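Local atomic coordinates of fructose-bisphosphatase (Pyrococcus horikoshii, PDB entry 1VDW), a protein that probably hydrolyses fructose 1,6-bisphosphate to fructose 6-phosphate and phosphate with the help of magnesium, as a homodimer of the inositol monophosphatase superfamily. Residues 128-142 with 205-217. Sequence-based numbering, arbitrary orientation.
Sequences IPGKGSYLNGEKIKV and GVVIAREAGAIVK
Glu211, in the last turn of helix 199-211, pushes its side chain into the hollow of the hairpin 123-128/132-135, where Lys131 and Gly132 face Ile128 in a classic beta bulge. The contact thus joins two layers of the alternating α/β fold of inositol monophosphatases. An extended first torsion (chi1 -177°) carries Glu211 CG out from the helix, and a bend at chi2 (53°) swings the carboxylate toward the turn; Gly130 N reaches Glu211 OE1 (3.2 Å) from above the carboxylate plane. Glu211 CG and the carboxylate lie against the Gly132 backbone (CG to CA 3.2 Å). Ser133 OG reaches across to Ile208 O (2.8 Å), on a lone pair in the carbonyl plane; this carbonyl also takes Ala212 N. The Ala212 methyl, CB, sits in the dip between Ser133 CB (4.1 Å) and Lys141 CA (4.0 Å). Pro129 CG crosses Val207 CG1 (3.9 Å) at about a right angle. Past the Schellman turn at Gly213, Val142 CG1 packs on Ala214 CB (3.8 Å). Cut back to an alanine here, Glu211 would probably leave the Gly130 amide without this acceptor and a gap against Gly132 and Ile128 O. Carboxylate to turn amide, hydroxyl to helix carbonyl, and Val142 N to Ala212 O (3.0 Å) together hold hairpin to helix end.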
# COMPACT_ATOMS: atom_id res chain seq x y z
N ILE A 128 -24.33 0.77 6.04
CA ILE A 128 -25.62 0.94 6.69
C ILE A 128 -26.32 -0.40 6.69
O ILE A 128 -26.94 -0.78 5.69
CB ILE A 128 -26.49 1.98 5.95
CG1 ILE A 128 -25.71 3.29 5.79
CG2 ILE A 128 -27.78 2.21 6.72
CD1 ILE A 128 -26.40 4.33 4.92
N PRO A 129 -26.21 -1.15 7.79
CA PRO A 129 -26.85 -2.47 7.88
C PRO A 129 -28.33 -2.39 7.52
O PRO A 129 -29.06 -1.53 8.02
CB PRO A 129 -26.62 -2.86 9.33
CG PRO A 129 -25.29 -2.23 9.63
CD PRO A 129 -25.45 -0.86 9.02
N GLY A 130 -28.76 -3.28 6.63
CA GLY A 130 -30.15 -3.28 6.23
C GLY A 130 -30.42 -2.40 5.02
O GLY A 130 -31.54 -2.38 4.50
N LYS A 131 -29.40 -1.67 4.57
CA LYS A 131 -29.57 -0.81 3.41
C LYS A 131 -28.48 -1.08 2.38
O LYS A 131 -28.77 -1.34 1.21
CB LYS A 131 -29.55 0.66 3.82
CG LYS A 131 -29.82 1.60 2.65
CD LYS A 131 -29.86 3.05 3.08
CE LYS A 131 -30.11 3.97 1.89
NZ LYS A 131 -31.39 3.65 1.20
N GLY A 132 -27.22 -1.01 2.81
CA GLY A 132 -26.12 -1.26 1.90
C GLY A 132 -24.85 -0.54 2.28
O GLY A 132 -24.81 0.19 3.28
N SER A 133 -23.80 -0.76 1.50
CA SER A 133 -22.53 -0.10 1.72
C SER A 133 -22.29 0.79 0.52
O SER A 133 -22.71 0.48 -0.60
CB SER A 133 -21.40 -1.10 1.89
OG SER A 133 -21.50 -1.70 3.17
N TYR A 134 -21.59 1.90 0.75
CA TYR A 134 -21.36 2.89 -0.29
C TYR A 134 -19.97 3.50 -0.25
O TYR A 134 -19.30 3.48 0.78
CB TYR A 134 -22.38 4.03 -0.12
CG TYR A 134 -23.82 3.58 -0.08
CD1 TYR A 134 -24.61 3.60 -1.23
CD2 TYR A 134 -24.38 3.09 1.10
CE1 TYR A 134 -25.91 3.13 -1.21
CE2 TYR A 134 -25.69 2.62 1.13
CZ TYR A 134 -26.45 2.64 -0.03
OH TYR A 134 -27.74 2.15 -0.01
N LEU A 135 -19.56 4.04 -1.39
CA LEU A 135 -18.30 4.77 -1.52
C LEU A 135 -18.71 6.09 -2.18
O LEU A 135 -19.18 6.10 -3.32
CB LEU A 135 -17.30 4.04 -2.42
CG LEU A 135 -16.06 4.87 -2.76
CD1 LEU A 135 -15.37 5.35 -1.49
CD2 LEU A 135 -15.11 4.05 -3.60
N ASN A 136 -18.55 7.18 -1.45
CA ASN A 136 -18.93 8.50 -1.94
C ASN A 136 -20.37 8.51 -2.44
O ASN A 136 -20.71 9.17 -3.43
CB ASN A 136 -17.96 8.98 -3.02
CG ASN A 136 -16.59 9.28 -2.45
OD1 ASN A 136 -16.42 9.35 -1.23
ND2 ASN A 136 -15.60 9.46 -3.31
N GLY A 137 -21.23 7.78 -1.74
CA GLY A 137 -22.64 7.74 -2.09
C GLY A 137 -23.06 6.72 -3.13
O GLY A 137 -24.26 6.54 -3.37
N GLU A 138 -22.10 6.05 -3.76
CA GLU A 138 -22.41 5.05 -4.78
C GLU A 138 -22.37 3.67 -4.14
O GLU A 138 -21.43 3.35 -3.40
CB GLU A 138 -21.38 5.11 -5.91
CG GLU A 138 -21.12 6.50 -6.49
CD GLU A 138 -22.35 7.16 -7.09
OE1 GLU A 138 -23.17 6.44 -7.70
OE2 GLU A 138 -22.49 8.39 -6.96
N LYS A 139 -23.36 2.84 -4.41
CA LYS A 139 -23.39 1.51 -3.82
C LYS A 139 -22.19 0.66 -4.24
O LYS A 139 -21.78 0.65 -5.40
CB LYS A 139 -24.69 0.79 -4.19
CG LYS A 139 -24.77 -0.64 -3.67
CD LYS A 139 -26.16 -1.25 -3.85
CE LYS A 139 -27.17 -0.60 -2.92
NZ LYS A 139 -28.51 -1.25 -3.01
N ILE A 140 -21.61 -0.05 -3.27
CA ILE A 140 -20.48 -0.93 -3.54
C ILE A 140 -20.81 -2.34 -3.06
O ILE A 140 -21.66 -2.53 -2.19
CB ILE A 140 -19.17 -0.46 -2.82
CG1 ILE A 140 -19.41 -0.31 -1.31
CG2 ILE A 140 -18.67 0.83 -3.46
CD1 ILE A 140 -18.13 -0.06 -0.51
N LYS A 141 -20.14 -3.33 -3.64
CA LYS A 141 -20.34 -4.72 -3.25
C LYS A 141 -19.07 -5.49 -3.53
O LYS A 141 -18.24 -5.07 -4.34
CB LYS A 141 -21.51 -5.34 -4.03
CG LYS A 141 -21.32 -5.37 -5.54
CD LYS A 141 -22.58 -5.90 -6.22
CE LYS A 141 -22.46 -5.85 -7.74
NZ LYS A 141 -21.42 -6.78 -8.27
N VAL A 142 -18.90 -6.62 -2.85
CA VAL A 142 -17.71 -7.43 -3.08
C VAL A 142 -17.77 -7.92 -4.52
O VAL A 142 -18.86 -8.02 -5.11
CB VAL A 142 -17.64 -8.65 -2.13
CG1 VAL A 142 -17.50 -8.18 -0.69
CG2 VAL A 142 -18.88 -9.53 -2.28
N GLY A 205 -14.70 -1.67 9.40
CA GLY A 205 -14.40 -2.47 8.22
C GLY A 205 -15.27 -3.70 8.14
O GLY A 205 -15.70 -4.09 7.06
N VAL A 206 -15.54 -4.33 9.28
CA VAL A 206 -16.37 -5.52 9.31
C VAL A 206 -17.81 -5.17 8.95
O VAL A 206 -18.45 -5.87 8.16
CB VAL A 206 -16.32 -6.20 10.69
CG1 VAL A 206 -17.39 -7.29 10.78
CG2 VAL A 206 -14.94 -6.82 10.91
N VAL A 207 -18.33 -4.09 9.52
CA VAL A 207 -19.70 -3.68 9.22
C VAL A 207 -19.84 -3.35 7.73
O VAL A 207 -20.78 -3.79 7.07
CB VAL A 207 -20.11 -2.43 10.04
CG1 VAL A 207 -21.45 -1.89 9.54
CG2 VAL A 207 -20.22 -2.79 11.51
N ILE A 208 -18.90 -2.58 7.20
CA ILE A 208 -18.96 -2.20 5.81
C ILE A 208 -18.77 -3.38 4.86
O ILE A 208 -19.53 -3.52 3.89
CB ILE A 208 -17.93 -1.09 5.53
CG1 ILE A 208 -18.35 0.18 6.29
CG2 ILE A 208 -17.82 -0.81 4.03
CD1 ILE A 208 -17.28 1.25 6.35
N ALA A 209 -17.79 -4.23 5.13
CA ALA A 209 -17.55 -5.38 4.27
C ALA A 209 -18.73 -6.35 4.31
O ALA A 209 -19.15 -6.86 3.28
CB ALA A 209 -16.27 -6.09 4.69
N ARG A 210 -19.27 -6.59 5.50
CA ARG A 210 -20.41 -7.50 5.61
C ARG A 210 -21.61 -7.02 4.83
O ARG A 210 -22.22 -7.79 4.09
CB ARG A 210 -20.80 -7.70 7.07
CG ARG A 210 -19.97 -8.75 7.76
CD ARG A 210 -20.32 -8.87 9.22
NE ARG A 210 -19.70 -10.07 9.77
CZ ARG A 210 -19.52 -10.30 11.07
NH1 ARG A 210 -19.90 -9.40 11.96
NH2 ARG A 210 -18.93 -11.42 11.46
N GLU A 211 -21.97 -5.75 4.98
CA GLU A 211 -23.12 -5.24 4.25
C GLU A 211 -22.88 -5.29 2.74
O GLU A 211 -23.82 -5.38 1.96
CB GLU A 211 -23.45 -3.81 4.70
CG GLU A 211 -24.70 -3.20 4.06
CD GLU A 211 -25.95 -4.06 4.18
OE1 GLU A 211 -26.18 -4.65 5.25
OE2 GLU A 211 -26.71 -4.14 3.19
N ALA A 212 -21.61 -5.25 2.34
CA ALA A 212 -21.24 -5.32 0.93
C ALA A 212 -21.25 -6.75 0.40
O ALA A 212 -21.02 -6.98 -0.79
CB ALA A 212 -19.87 -4.69 0.71
N GLY A 213 -21.51 -7.71 1.28
CA GLY A 213 -21.57 -9.10 0.87
C GLY A 213 -20.43 -10.00 1.32
O GLY A 213 -20.40 -11.19 0.98
N ALA A 214 -19.47 -9.47 2.07
CA ALA A 214 -18.35 -10.27 2.53
C ALA A 214 -18.71 -11.16 3.71
O ALA A 214 -19.64 -10.88 4.46
CB ALA A 214 -17.17 -9.37 2.91
N ILE A 215 -17.96 -12.25 3.85
CA ILE A 215 -18.12 -13.19 4.95
C ILE A 215 -16.90 -12.91 5.82
O ILE A 215 -15.78 -12.88 5.32
CB ILE A 215 -18.08 -14.64 4.44
CG1 ILE A 215 -19.20 -14.86 3.43
CG2 ILE A 215 -18.23 -15.61 5.62
CD1 ILE A 215 -19.09 -16.17 2.67
N VAL A 216 -17.12 -12.67 7.11
CA VAL A 216 -16.01 -12.37 8.02
C VAL A 216 -16.02 -13.33 9.20
O VAL A 216 -16.90 -13.27 10.06
CB VAL A 216 -16.10 -10.91 8.54
CG1 VAL A 216 -14.86 -10.58 9.35
CG2 VAL A 216 -16.26 -9.94 7.37
N LYS A 217 -15.03 -14.21 9.25
CA LYS A 217 -14.95 -15.19 10.31
C LYS A 217 -13.63 -15.18 11.06
O LYS A 217 -12.67 -14.52 10.65
CB LYS A 217 -15.22 -16.59 9.73
CG LYS A 217 -16.64 -16.74 9.21
CD LYS A 217 -16.86 -18.07 8.50
CE LYS A 217 -18.31 -18.23 8.10
NZ LYS A 217 -18.57 -19.50 7.36